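Local coordinates for hexokinase (Schistosoma mansoni, PDB 1BDG), which binds glucose and, as a hexokinase, transfers phosphate from ATP to hexoses, giving the hexose 6-phosphates that feed glycolysis, at residues K52-Y57 with N247-A252; L73-T78 with K162-D167; T142-C147 with V195-G200; L152-L157 with G171-E176; L216-G221 with V396-S401. All blocks are in the same frame, centred on the assembly; numbering follows the deposited sequence.

Interaction 1 (K52-Y57 with N247-A252); sequences KMFPSY and NTEWGA. With GLC (alpha-D-glucopyranose), chain B.
Phe54 and Glu249 meet obliquely: CE2 of Phe54 lies 4.1 Å from CG of Glu249, a methylene set at the ring edge near its plane. Ring and carboxylate planes are turned 54° apart, and the aromatic group packs against the aliphatic part of the acid. Lys52 lays CB over a face of the same ring, towards the rim. Glu249 bends at chi2 (59°), which swings CD towards the sugar. Asn247, paired antiparallel with Phe54, gives its backbone N to Phe54 O at 2.8 Å, while Met53 N donates to Thr248 O at 3.2 Å. The amide of Asn247 reaches Glu249 OE1 only weakly through ND2, and its OD1 accepts from Asn223. CB of Met53 points away from 247-252, and the side chain packs on helix 23-41. Glutamate suits its place because two acceptors meet two neighbouring hydroxyls: OE1 takes glucose O3 (2.8 Å) and OE2 takes O2 (2.7 Å). This chemistry implies a buried carboxylate that accepts from O2 and O3 together.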
# COMPACT_ATOMS: atom_id res chain seq x y z
N LYS A 52 4.78 -11.47 -8.35
CA LYS A 52 4.96 -12.73 -7.62
C LYS A 52 3.80 -13.64 -7.29
O LYS A 52 4.00 -14.84 -7.14
CB LYS A 52 5.78 -12.49 -6.36
CG LYS A 52 7.17 -11.98 -6.67
CD LYS A 52 7.94 -13.00 -7.46
CE LYS A 52 8.86 -12.34 -8.44
NZ LYS A 52 9.40 -13.36 -9.37
N MET A 53 2.61 -13.06 -7.09
CA MET A 53 1.39 -13.82 -6.80
C MET A 53 1.53 -14.82 -5.67
O MET A 53 1.05 -15.96 -5.80
CB MET A 53 0.92 -14.57 -8.05
CG MET A 53 0.75 -13.74 -9.29
SD MET A 53 -0.58 -12.59 -9.15
CE MET A 53 -1.78 -13.47 -9.92
N PHE A 54 2.10 -14.40 -4.55
CA PHE A 54 2.30 -15.31 -3.42
C PHE A 54 0.99 -15.83 -2.81
O PHE A 54 0.17 -15.04 -2.34
CB PHE A 54 3.06 -14.62 -2.28
CG PHE A 54 4.39 -14.06 -2.67
CD1 PHE A 54 5.48 -14.90 -2.88
CD2 PHE A 54 4.58 -12.69 -2.76
CE1 PHE A 54 6.74 -14.38 -3.17
CE2 PHE A 54 5.83 -12.16 -3.05
CZ PHE A 54 6.91 -13.01 -3.25
N PRO A 55 0.77 -17.16 -2.84
CA PRO A 55 -0.46 -17.67 -2.24
C PRO A 55 -0.33 -17.45 -0.74
O PRO A 55 0.75 -17.64 -0.17
CB PRO A 55 -0.42 -19.15 -2.60
CG PRO A 55 1.03 -19.44 -2.69
CD PRO A 55 1.55 -18.26 -3.44
N SER A 56 -1.40 -16.96 -0.12
CA SER A 56 -1.41 -16.69 1.31
C SER A 56 -1.87 -17.90 2.15
O SER A 56 -1.81 -17.86 3.38
CB SER A 56 -2.35 -15.53 1.56
OG SER A 56 -3.67 -15.93 1.27
N TYR A 57 -2.34 -18.94 1.48
CA TYR A 57 -2.85 -20.14 2.14
C TYR A 57 -4.12 -19.91 2.96
O TYR A 57 -4.50 -20.72 3.79
CB TYR A 57 -1.76 -20.84 2.95
CG TYR A 57 -0.87 -21.72 2.11
CD1 TYR A 57 0.26 -21.21 1.51
CD2 TYR A 57 -1.18 -23.05 1.91
CE1 TYR A 57 1.07 -22.01 0.71
CE2 TYR A 57 -0.39 -23.86 1.11
CZ TYR A 57 0.74 -23.33 0.52
OH TYR A 57 1.54 -24.13 -0.28
N ASN A 247 -1.78 -13.03 -2.83
CA ASN A 247 -1.17 -11.75 -2.52
C ASN A 247 -0.36 -11.41 -3.77
O ASN A 247 0.75 -11.93 -4.00
CB ASN A 247 -0.27 -11.87 -1.29
CG ASN A 247 0.50 -10.59 -1.00
OD1 ASN A 247 0.20 -9.53 -1.53
ND2 ASN A 247 1.48 -10.70 -0.13
N THR A 248 -0.95 -10.57 -4.62
CA THR A 248 -0.35 -10.19 -5.89
C THR A 248 1.01 -9.57 -5.72
O THR A 248 1.96 -9.98 -6.38
CB THR A 248 -1.27 -9.22 -6.64
OG1 THR A 248 -1.33 -7.97 -5.93
CG2 THR A 248 -2.66 -9.80 -6.75
N GLU A 249 1.10 -8.59 -4.84
CA GLU A 249 2.35 -7.88 -4.57
C GLU A 249 2.74 -7.20 -5.89
O GLU A 249 3.86 -7.34 -6.39
CB GLU A 249 3.39 -8.88 -4.07
CG GLU A 249 4.52 -8.28 -3.24
CD GLU A 249 4.07 -7.56 -1.97
OE1 GLU A 249 3.54 -8.21 -1.04
OE2 GLU A 249 4.27 -6.33 -1.90
N TRP A 250 1.78 -6.43 -6.41
CA TRP A 250 1.89 -5.70 -7.67
C TRP A 250 2.76 -4.45 -7.63
O TRP A 250 2.98 -3.80 -8.66
CB TRP A 250 0.49 -5.35 -8.22
CG TRP A 250 -0.28 -4.23 -7.51
CD1 TRP A 250 0.21 -3.32 -6.61
CD2 TRP A 250 -1.66 -3.89 -7.69
NE1 TRP A 250 -0.77 -2.44 -6.24
CE2 TRP A 250 -1.93 -2.77 -6.88
CE3 TRP A 250 -2.69 -4.43 -8.47
CZ2 TRP A 250 -3.20 -2.16 -6.83
CZ3 TRP A 250 -3.95 -3.82 -8.42
CH2 TRP A 250 -4.19 -2.70 -7.61
N GLY A 251 3.18 -4.05 -6.44
CA GLY A 251 4.04 -2.89 -6.35
C GLY A 251 5.27 -3.17 -7.19
O GLY A 251 5.88 -2.25 -7.75
N ALA A 252 5.62 -4.44 -7.31
CA ALA A 252 6.78 -4.83 -8.09
C ALA A 252 6.59 -4.78 -9.61
O ALA A 252 7.53 -5.04 -10.33
CB ALA A 252 7.25 -6.21 -7.68
C1 GLC B . 4.10 -2.58 0.05
C2 GLC B . 4.37 -4.00 0.54
C3 GLC B . 3.13 -4.85 0.37
C4 GLC B . 1.96 -4.19 1.09
C5 GLC B . 1.77 -2.79 0.54
C6 GLC B . 0.65 -2.05 1.26
O1 GLC B . 3.71 -2.65 -1.29
O2 GLC B . 5.43 -4.59 -0.20
O3 GLC B . 3.34 -6.15 0.90
O4 GLC B . 0.79 -4.95 0.90
O5 GLC B . 2.97 -2.04 0.74
O6 GLC B . 1.12 -1.43 2.44

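Interaction 2 (L73-T78 with K162-D167); sequences LDLGGT and KGFSAD. With GLC (alpha-D-glucopyranose), chain B; SO4 (sulfate ion), chain C.
Lys162 NZ has three oxygen partners: glucose O6 at 2.8 Å, glucose O5 at 3.0 Å, and, more weakly, the carbonyl O of Gly76 at 3.1 Å. The lysine chain runs extended through chi2 and then bends at chi3 (-83°), which sets CE close to both the Gly76 carbonyl and the sugar ring oxygen. A long, flexible cation suits this place, and the cation-pi contact with Phe145 gives it an aromatic neighbour too. Gly76 has backbone angles that would press a CB against the carbonyl of Leu75, and such an atom would also lie near the ammonium group. Next to this polar contact, Leu75 CD1 touches Phe164 CZ at 4.1 Å, meeting the ring at its edge near the plane. The turn after Leu75 resembles the glycine-rich phosphate loop of the actin-like ATPase clan, consistent with ATP phosphate binding by this turn. Here a sulfate, probably from the crystallisation liquor, lies at the turn and may mark a phosphate position; Thr78 N bonds its O2 (2.7 Å). Strand 68-75 lies between strands 80-87 and 137-143 of the small-subdomain sheet, while Phe164 stacks on Trp160 and touches Leu115 of helix 112-129.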
# COMPACT_ATOMS: atom_id res chain seq x y z
N LEU A 73 -1.38 -7.74 15.54
CA LEU A 73 -0.42 -6.65 15.35
C LEU A 73 -0.56 -6.15 13.92
O LEU A 73 -1.13 -6.85 13.08
CB LEU A 73 1.01 -7.15 15.57
CG LEU A 73 1.48 -7.56 16.98
CD1 LEU A 73 2.90 -8.09 16.92
CD2 LEU A 73 1.43 -6.36 17.91
N ASP A 74 -0.05 -4.96 13.64
CA ASP A 74 -0.10 -4.40 12.28
C ASP A 74 1.28 -3.81 12.04
O ASP A 74 1.73 -3.02 12.86
CB ASP A 74 -1.16 -3.28 12.19
CG ASP A 74 -1.73 -3.11 10.79
OD1 ASP A 74 -1.05 -3.51 9.81
OD2 ASP A 74 -2.86 -2.60 10.65
N LEU A 75 1.99 -4.26 11.00
CA LEU A 75 3.33 -3.73 10.71
C LEU A 75 3.61 -3.46 9.22
O LEU A 75 3.37 -4.32 8.36
CB LEU A 75 4.43 -4.64 11.30
CG LEU A 75 5.89 -4.12 11.22
CD1 LEU A 75 6.04 -2.85 12.05
CD2 LEU A 75 6.89 -5.15 11.70
N GLY A 76 4.11 -2.27 8.91
CA GLY A 76 4.42 -1.93 7.54
C GLY A 76 3.69 -0.70 7.04
O GLY A 76 4.26 0.11 6.30
N GLY A 77 2.42 -0.56 7.46
CA GLY A 77 1.58 0.57 7.06
C GLY A 77 2.01 1.90 7.63
O GLY A 77 3.13 2.03 8.12
N THR A 78 1.10 2.88 7.58
CA THR A 78 1.36 4.24 8.09
C THR A 78 1.71 4.23 9.58
O THR A 78 2.55 5.02 10.02
CB THR A 78 0.15 5.21 7.85
OG1 THR A 78 -0.16 5.31 6.44
CG2 THR A 78 0.50 6.60 8.38
N LYS A 162 9.22 -0.39 0.97
CA LYS A 162 8.94 0.81 1.73
C LYS A 162 10.14 1.44 2.46
O LYS A 162 11.22 1.56 1.89
CB LYS A 162 7.76 0.56 2.68
CG LYS A 162 6.44 0.48 1.94
CD LYS A 162 5.26 0.28 2.83
CE LYS A 162 5.08 -1.16 3.20
NZ LYS A 162 3.67 -1.41 3.64
N GLY A 163 9.94 1.86 3.71
CA GLY A 163 11.01 2.49 4.45
C GLY A 163 11.81 1.59 5.39
O GLY A 163 12.49 2.08 6.29
N PHE A 164 11.72 0.27 5.19
CA PHE A 164 12.43 -0.67 6.04
C PHE A 164 13.70 -1.23 5.40
O PHE A 164 13.80 -1.38 4.18
CB PHE A 164 11.52 -1.83 6.43
CG PHE A 164 10.46 -1.48 7.43
CD1 PHE A 164 9.51 -0.49 7.17
CD2 PHE A 164 10.36 -2.20 8.62
CE1 PHE A 164 8.47 -0.23 8.07
CE2 PHE A 164 9.33 -1.95 9.52
CZ PHE A 164 8.38 -0.97 9.24
N SER A 165 14.68 -1.54 6.26
CA SER A 165 15.96 -2.12 5.84
C SER A 165 16.67 -2.71 7.05
O SER A 165 17.86 -2.51 7.22
CB SER A 165 16.88 -1.08 5.17
OG SER A 165 17.09 0.04 6.00
N ALA A 166 15.91 -3.38 7.91
CA ALA A 166 16.48 -4.01 9.09
C ALA A 166 17.26 -5.23 8.63
O ALA A 166 16.80 -5.97 7.75
CB ALA A 166 15.38 -4.42 10.04
N ASP A 167 18.46 -5.43 9.15
CA ASP A 167 19.24 -6.58 8.74
C ASP A 167 18.83 -7.78 9.58
O ASP A 167 18.24 -7.63 10.64
CB ASP A 167 20.74 -6.30 8.88
CG ASP A 167 21.21 -6.38 10.31
OD1 ASP A 167 20.75 -5.55 11.12
OD2 ASP A 167 22.05 -7.27 10.62
C1 GLC B . 4.10 -2.58 0.05
C2 GLC B . 4.37 -4.00 0.54
C3 GLC B . 3.13 -4.85 0.37
C4 GLC B . 1.96 -4.19 1.09
C5 GLC B . 1.77 -2.79 0.54
C6 GLC B . 0.65 -2.05 1.26
O1 GLC B . 3.71 -2.65 -1.29
O2 GLC B . 5.43 -4.59 -0.20
O3 GLC B . 3.34 -6.15 0.90
O4 GLC B . 0.79 -4.95 0.90
O5 GLC B . 2.97 -2.04 0.74
O6 GLC B . 1.12 -1.43 2.44
S SO4 C . -1.22 2.42 5.47
O1 SO4 C . -1.98 3.64 5.29
O2 SO4 C . -1.36 1.94 6.82
O3 SO4 C . -1.71 1.40 4.56
O4 SO4 C . 0.16 2.67 5.19

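Interaction 3 (T142-C147 with V195-G200). With GLC (alpha-D-glucopyranose), chain B.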
# COMPACT_ATOMS: atom_id res chain seq x y z
N THR A 142 -0.24 -9.04 10.93
CA THR A 142 -0.42 -8.41 9.63
C THR A 142 0.94 -7.84 9.29
O THR A 142 1.30 -6.76 9.77
CB THR A 142 -1.42 -7.26 9.71
OG1 THR A 142 -2.73 -7.81 9.88
CG2 THR A 142 -1.38 -6.41 8.47
N PHE A 143 1.73 -8.60 8.54
CA PHE A 143 3.07 -8.17 8.14
C PHE A 143 2.98 -7.68 6.70
O PHE A 143 2.97 -8.48 5.76
CB PHE A 143 4.03 -9.35 8.25
CG PHE A 143 5.48 -8.97 8.14
CD1 PHE A 143 6.01 -7.93 8.91
CD2 PHE A 143 6.34 -9.69 7.31
CE1 PHE A 143 7.37 -7.62 8.87
CE2 PHE A 143 7.69 -9.39 7.25
CZ PHE A 143 8.21 -8.36 8.04
N SER A 144 2.89 -6.37 6.52
CA SER A 144 2.75 -5.75 5.21
C SER A 144 3.93 -5.93 4.26
O SER A 144 4.40 -4.94 3.69
CB SER A 144 2.50 -4.25 5.37
OG SER A 144 1.58 -3.99 6.40
N PHE A 145 4.40 -7.15 4.04
CA PHE A 145 5.53 -7.31 3.13
C PHE A 145 5.41 -8.62 2.36
O PHE A 145 4.66 -9.51 2.76
CB PHE A 145 6.86 -7.24 3.89
CG PHE A 145 7.15 -5.88 4.47
CD1 PHE A 145 7.62 -4.85 3.67
CD2 PHE A 145 6.90 -5.61 5.81
CE1 PHE A 145 7.82 -3.59 4.20
CE2 PHE A 145 7.10 -4.35 6.33
CZ PHE A 145 7.56 -3.34 5.53
N PRO A 146 6.13 -8.74 1.23
CA PRO A 146 6.08 -9.97 0.43
C PRO A 146 6.74 -11.08 1.20
O PRO A 146 7.88 -10.95 1.63
CB PRO A 146 6.90 -9.60 -0.80
CG PRO A 146 7.91 -8.67 -0.25
CD PRO A 146 7.09 -7.79 0.64
N CYS A 147 6.00 -12.16 1.41
CA CYS A 147 6.48 -13.34 2.12
C CYS A 147 6.02 -14.58 1.37
O CYS A 147 4.97 -14.57 0.73
CB CYS A 147 5.89 -13.42 3.54
SG CYS A 147 6.31 -12.11 4.69
N VAL A 195 -0.30 -12.81 8.06
CA VAL A 195 -1.22 -12.38 7.03
C VAL A 195 -0.70 -11.04 6.51
O VAL A 195 -0.10 -10.25 7.25
CB VAL A 195 -2.63 -12.21 7.64
CG1 VAL A 195 -3.52 -11.38 6.74
CG2 VAL A 195 -3.24 -13.57 7.89
N ASN A 196 -0.84 -10.84 5.21
CA ASN A 196 -0.44 -9.58 4.58
C ASN A 196 -1.60 -8.56 4.81
O ASN A 196 -2.74 -8.95 5.08
CB ASN A 196 -0.22 -9.85 3.09
CG ASN A 196 0.32 -8.66 2.35
OD1 ASN A 196 -0.43 -7.94 1.68
ND2 ASN A 196 1.61 -8.44 2.47
N ASP A 197 -1.32 -7.27 4.74
CA ASP A 197 -2.40 -6.32 4.96
C ASP A 197 -3.55 -6.45 3.97
O ASP A 197 -4.70 -6.42 4.37
CB ASP A 197 -1.91 -4.86 5.07
CG ASP A 197 -1.06 -4.42 3.88
OD1 ASP A 197 -1.13 -5.02 2.79
OD2 ASP A 197 -0.31 -3.45 4.03
N THR A 198 -3.26 -6.67 2.69
CA THR A 198 -4.33 -6.81 1.70
C THR A 198 -5.25 -7.95 2.08
O THR A 198 -6.48 -7.80 2.07
CB THR A 198 -3.76 -7.11 0.35
OG1 THR A 198 -2.79 -8.14 0.48
CG2 THR A 198 -3.12 -5.89 -0.24
N VAL A 199 -4.64 -9.08 2.46
CA VAL A 199 -5.36 -10.29 2.87
C VAL A 199 -6.21 -9.96 4.10
O VAL A 199 -7.41 -10.25 4.12
CB VAL A 199 -4.37 -11.46 3.17
CG1 VAL A 199 -5.12 -12.76 3.35
CG2 VAL A 199 -3.39 -11.62 2.03
N GLY A 200 -5.61 -9.29 5.07
CA GLY A 200 -6.33 -8.90 6.27
C GLY A 200 -7.51 -8.02 5.91
O GLY A 200 -8.59 -8.16 6.47
C1 GLC B . 4.10 -2.58 0.05
C2 GLC B . 4.37 -4.00 0.54
C3 GLC B . 3.13 -4.85 0.37
C4 GLC B . 1.96 -4.19 1.09
C5 GLC B . 1.77 -2.79 0.54
C6 GLC B . 0.65 -2.05 1.26
O1 GLC B . 3.71 -2.65 -1.29
O2 GLC B . 5.43 -4.59 -0.20
O3 GLC B . 3.34 -6.15 0.90
O4 GLC B . 0.79 -4.95 0.90
O5 GLC B . 2.97 -2.04 0.74
O6 GLC B . 1.12 -1.43 2.44
O HOH W 1 2.82 -10.77 4.20
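Phe143 and Val195 are joined by the main backbone bond of this contact, Phe143 N to Val195 O at 2.8 Å, with the donor nearly along the C=O axis. It ties two parallel strands at the point where both leave the sheet, next to the bridged pair Thr142 and Val195. Apolar packing is slight: Thr142 CG2 rests 3.8 Å from Asp197 CB, the two side chains crossing at about a right angle, and the threonine methyl packs on the Asp197 methylene next to its carboxylate. Side-chain polar contacts are richer. Asn196 has CG anti to the backbone N (chi1 -175°); CB points away from 142-147, but ND2 comes back to it while OD1 stays with Thr198. This OD1 accepts from Thr198 OG1 on an in-plane lone pair at 2.7 Å and from Thr198 N, a capping bond to the helix start. Its ND2 reaches glucose O3 at 3.3 Å, nearly straight at 169°, and Phe145 O weakly. One water links ND2 with the carbonyls of Phe143 and Phe145. Asp197 meets the sugar with both oxygens, OD1 with O4 (2.7 Å) and OD2 with O6 (2.9 Å). Ser144 OG stands near OD2, yet Leu75 O is its strongest partner. Ser144 centres an inverse gamma turn. Two parallel strand ends, one turning and one running into an Asn-capped helix, together form one wall of the hexokinase glucose site.

Interaction 4 (L152-L157 with G171-E176); sequences LTHATL and GHNVAE
Thr156 and Asn173 form a single backbone bridge, where residues 153-157 and 171-175 run 148° apart, roughly antiparallel. The motif is an asparagine N-cap, with helix 174-183 starting beside strand 154-157 of the hairpin 147-157; OD1 of Asn173 accepts, weakly, from Ala175 N. The same oxygen also takes Ala155 N at 3.2 Å, met from well above the carbonyl plane, which suits an asparagine that must serve strand and helix together. Further along, Leu157 N donates to His172 O at 3.2 Å and Gly171 N to Leu157 O at 3.1 Å. Gly171 adopts a positive phi, a conformation that glycine takes easily because it has no CB. Val174 packs CG2 on Leu157 CB at 4.1 Å, and both touch Phe143, so the valine and leucine chains join the apolar interior of the small subdomain. On the more exposed side, His154 has CG anti to the backbone N (chi1 -169°), and one face of its ring is covered by the Asn173 amide. Amide and imidazole planes are 27° apart and stacked. Asn173 CB makes a CH-pi contact with the same ring, 4.2 Å from its centroid, while ND2 of Asn173 lies over the ring centre, 3.2 Å above its plane.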
# COMPACT_ATOMS: atom_id res chain seq x y z
N LEU A 152 -0.26 -20.77 6.89
CA LEU A 152 -0.43 -19.49 7.57
C LEU A 152 0.60 -19.15 8.65
O LEU A 152 0.99 -17.99 8.79
CB LEU A 152 -1.84 -19.38 8.16
CG LEU A 152 -2.98 -19.08 7.20
CD1 LEU A 152 -4.26 -19.01 7.99
CD2 LEU A 152 -2.76 -17.76 6.46
N THR A 153 1.06 -20.14 9.40
CA THR A 153 2.01 -19.88 10.46
C THR A 153 3.46 -19.63 10.10
O THR A 153 4.16 -18.93 10.82
CB THR A 153 1.99 -20.99 11.52
OG1 THR A 153 2.63 -22.17 11.00
CG2 THR A 153 0.55 -21.31 11.91
N HIS A 154 3.93 -20.22 9.02
CA HIS A 154 5.32 -20.09 8.58
C HIS A 154 5.38 -19.13 7.40
O HIS A 154 5.01 -19.51 6.28
CB HIS A 154 5.84 -21.47 8.15
CG HIS A 154 7.32 -21.53 7.94
ND1 HIS A 154 7.98 -20.73 7.03
CD2 HIS A 154 8.27 -22.28 8.54
CE1 HIS A 154 9.27 -20.98 7.08
NE2 HIS A 154 9.48 -21.91 7.99
N ALA A 155 5.89 -17.92 7.62
CA ALA A 155 5.99 -16.93 6.55
C ALA A 155 7.43 -16.48 6.42
O ALA A 155 8.08 -16.21 7.43
CB ALA A 155 5.11 -15.76 6.84
N THR A 156 7.94 -16.41 5.19
CA THR A 156 9.32 -16.00 4.97
C THR A 156 9.40 -14.66 4.20
O THR A 156 8.75 -14.50 3.17
CB THR A 156 10.13 -17.12 4.23
OG1 THR A 156 10.13 -18.32 5.03
CG2 THR A 156 11.58 -16.70 4.01
N LEU A 157 10.13 -13.70 4.75
CA LEU A 157 10.28 -12.40 4.10
C LEU A 157 11.04 -12.64 2.80
O LEU A 157 12.00 -13.41 2.79
CB LEU A 157 11.07 -11.43 4.99
CG LEU A 157 11.24 -9.99 4.45
CD1 LEU A 157 9.89 -9.27 4.34
CD2 LEU A 157 12.17 -9.18 5.32
N GLY A 171 14.81 -13.36 4.21
CA GLY A 171 15.21 -14.75 4.06
C GLY A 171 14.91 -15.57 5.29
O GLY A 171 15.05 -16.79 5.25
N HIS A 172 14.47 -14.91 6.36
CA HIS A 172 14.13 -15.58 7.62
C HIS A 172 12.63 -15.76 7.79
O HIS A 172 11.82 -15.08 7.12
CB HIS A 172 14.65 -14.78 8.81
CG HIS A 172 16.14 -14.68 8.88
ND1 HIS A 172 16.84 -13.57 8.45
CD2 HIS A 172 17.08 -15.57 9.31
CE1 HIS A 172 18.14 -13.77 8.62
NE2 HIS A 172 18.30 -14.97 9.14
N ASN A 173 12.24 -16.65 8.70
CA ASN A 173 10.82 -16.85 8.97
C ASN A 173 10.43 -15.81 10.01
O ASN A 173 10.78 -15.92 11.19
CB ASN A 173 10.54 -18.26 9.48
CG ASN A 173 9.08 -18.47 9.88
OD1 ASN A 173 8.24 -17.57 9.77
ND2 ASN A 173 8.77 -19.67 10.35
N VAL A 174 9.73 -14.78 9.56
CA VAL A 174 9.27 -13.72 10.45
C VAL A 174 8.43 -14.19 11.66
O VAL A 174 8.58 -13.65 12.76
CB VAL A 174 8.46 -12.68 9.65
CG1 VAL A 174 7.70 -11.75 10.58
CG2 VAL A 174 9.38 -11.90 8.74
N ALA A 175 7.56 -15.18 11.47
CA ALA A 175 6.72 -15.67 12.56
C ALA A 175 7.57 -16.19 13.71
O ALA A 175 7.22 -16.05 14.88
CB ALA A 175 5.81 -16.75 12.07
N GLU A 176 8.70 -16.80 13.37
CA GLU A 176 9.56 -17.35 14.40
C GLU A 176 10.34 -16.22 15.05
O GLU A 176 10.56 -16.23 16.26
CB GLU A 176 10.51 -18.41 13.82
CG GLU A 176 11.24 -19.20 14.90
CD GLU A 176 11.93 -20.46 14.35
OE1 GLU A 176 12.23 -20.49 13.12
OE2 GLU A 176 12.17 -21.40 15.17

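Interaction 5 (L216-G221 with V396-S401). With GLC (alpha-D-glucopyranose), chain B; SO4 (sulfate ion), chain C.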
# COMPACT_ATOMS: atom_id res chain seq x y z
N LEU A 216 -7.98 -4.14 -1.51
CA LEU A 216 -7.05 -3.14 -2.03
C LEU A 216 -6.42 -2.20 -1.01
O LEU A 216 -7.12 -1.62 -0.19
CB LEU A 216 -7.76 -2.31 -3.11
CG LEU A 216 -7.06 -1.10 -3.75
CD1 LEU A 216 -5.80 -1.54 -4.50
CD2 LEU A 216 -8.03 -0.42 -4.68
N ILE A 217 -5.11 -2.02 -1.10
CA ILE A 217 -4.39 -1.11 -0.21
C ILE A 217 -3.71 0.01 -1.00
O ILE A 217 -2.84 -0.25 -1.82
CB ILE A 217 -3.29 -1.82 0.62
CG1 ILE A 217 -3.91 -2.75 1.66
CG2 ILE A 217 -2.42 -0.81 1.30
CD1 ILE A 217 -4.71 -2.03 2.73
N VAL A 218 -4.17 1.24 -0.81
CA VAL A 218 -3.57 2.38 -1.48
C VAL A 218 -3.20 3.40 -0.40
O VAL A 218 -3.90 4.39 -0.17
CB VAL A 218 -4.50 2.96 -2.61
CG1 VAL A 218 -4.54 2.01 -3.81
CG2 VAL A 218 -5.92 3.17 -2.12
N GLY A 219 -2.11 3.11 0.31
CA GLY A 219 -1.66 3.98 1.38
C GLY A 219 -0.18 4.26 1.26
O GLY A 219 0.26 4.73 0.22
N THR A 220 0.59 4.00 2.31
CA THR A 220 2.04 4.23 2.25
C THR A 220 2.58 3.45 1.05
O THR A 220 3.51 3.88 0.36
CB THR A 220 2.75 3.79 3.57
OG1 THR A 220 2.30 4.61 4.66
CG2 THR A 220 4.26 3.93 3.46
N GLY A 221 1.88 2.35 0.75
CA GLY A 221 2.22 1.48 -0.37
C GLY A 221 0.97 0.92 -1.03
O GLY A 221 -0.11 0.96 -0.45
N VAL A 396 -15.07 -4.62 -3.44
CA VAL A 396 -13.64 -4.39 -3.26
C VAL A 396 -13.38 -3.70 -1.92
O VAL A 396 -13.91 -2.62 -1.68
CB VAL A 396 -13.12 -3.49 -4.40
CG1 VAL A 396 -11.63 -3.26 -4.30
CG2 VAL A 396 -13.50 -4.08 -5.75
N GLY A 397 -12.56 -4.30 -1.06
CA GLY A 397 -12.30 -3.69 0.24
C GLY A 397 -11.10 -2.78 0.19
O GLY A 397 -10.01 -3.27 -0.06
N VAL A 398 -11.25 -1.48 0.43
CA VAL A 398 -10.10 -0.56 0.35
C VAL A 398 -9.57 -0.05 1.69
O VAL A 398 -10.25 -0.10 2.71
CB VAL A 398 -10.41 0.74 -0.48
CG1 VAL A 398 -9.17 1.17 -1.24
CG2 VAL A 398 -11.58 0.57 -1.42
N ASP A 399 -8.36 0.48 1.67
CA ASP A 399 -7.75 1.07 2.86
C ASP A 399 -6.52 1.81 2.38
O ASP A 399 -6.03 1.53 1.28
CB ASP A 399 -7.39 0.03 3.92
CG ASP A 399 -7.45 0.61 5.34
OD1 ASP A 399 -7.67 1.83 5.48
OD2 ASP A 399 -7.29 -0.15 6.32
N GLY A 400 -6.08 2.79 3.15
CA GLY A 400 -4.91 3.56 2.79
C GLY A 400 -5.17 5.05 2.72
O GLY A 400 -6.17 5.49 2.17
N SER A 401 -4.23 5.83 3.24
CA SER A 401 -4.30 7.28 3.28
C SER A 401 -4.75 7.91 1.98
O SER A 401 -5.46 8.92 1.98
CB SER A 401 -2.93 7.85 3.59
OG SER A 401 -2.32 7.06 4.59
C1 GLC B . 4.10 -2.58 0.05
C2 GLC B . 4.37 -4.00 0.54
C3 GLC B . 3.13 -4.85 0.37
C4 GLC B . 1.96 -4.19 1.09
C5 GLC B . 1.77 -2.79 0.54
C6 GLC B . 0.65 -2.05 1.26
O1 GLC B . 3.71 -2.65 -1.29
O2 GLC B . 5.43 -4.59 -0.20
O3 GLC B . 3.34 -6.15 0.90
O4 GLC B . 0.79 -4.95 0.90
O5 GLC B . 2.97 -2.04 0.74
O6 GLC B . 1.12 -1.43 2.44
S SO4 C . -1.22 2.42 5.47
O1 SO4 C . -1.98 3.64 5.29
O2 SO4 C . -1.36 1.94 6.82
O3 SO4 C . -1.71 1.40 4.56
O4 SO4 C . 0.16 2.67 5.19
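Leu216 and Val398 lie side by side, pointing the same way, on parallel strands of the large-subdomain sheet of the actin-like ATPase fold; the axes of strands 216-218 and 396-399 approach to 4.8 Å and cross at -25°. The bump is Val398 CG1, which lodges between Leu216 CD2 (4.0 Å) and Val218 CG2 (3.9 Å); Val396 CG1 packs against Leu216 CB. Branched apolar chains suit this buried surface, which helix 357-389 also meets through Ile382 and Ala378. On the face carrying Ile217 and Asp399, Ile217 CD1 lies beside Asp399 CB (3.6 Å), while Ile217 CG2 faces glucose C6. Asp399 accepts Gly400 N through OD1, which also forms a salt bridge with Lys404. Val218 N donates to Asp399 O at 2.8 Å. Beyond the strands the chains close in, Gly219 CA and Gly400 CA being 3.6 Å apart: a CB on Gly400 would clash with Val218 O. Beyond Gly219 the chain turns towards a sulfate, whose O4 meets Thr220 OG1 (2.9 Å) and Thr220 N (3.2 Å).

How the interactions relate
Glucose is the common partner of interactions 1, 2, 3 and 5. Interactions 1 and 3 are close, centres about 9 Å apart, and touch through Phe54 and Glu249 with Pro146. Interactions 2 and 3 share the small-subdomain sheet, where Leu75 N lies 2.9 Å from Thr142 O in a probable hydrogen bond. Interaction 5 belongs to the large-subdomain sheet, which interaction 1 also reaches. Across the subdomains, Thr78 OG1 and Thr220 OG1, 3.1 Å apart, both bond the sulfate, which may mark a phosphate position of ATP. Interaction 4 lies behind this site, its centre about 12 Å from that of interaction 3, which it touches where Leu157 CD1 lies 3.7 Å from Phe145 CB.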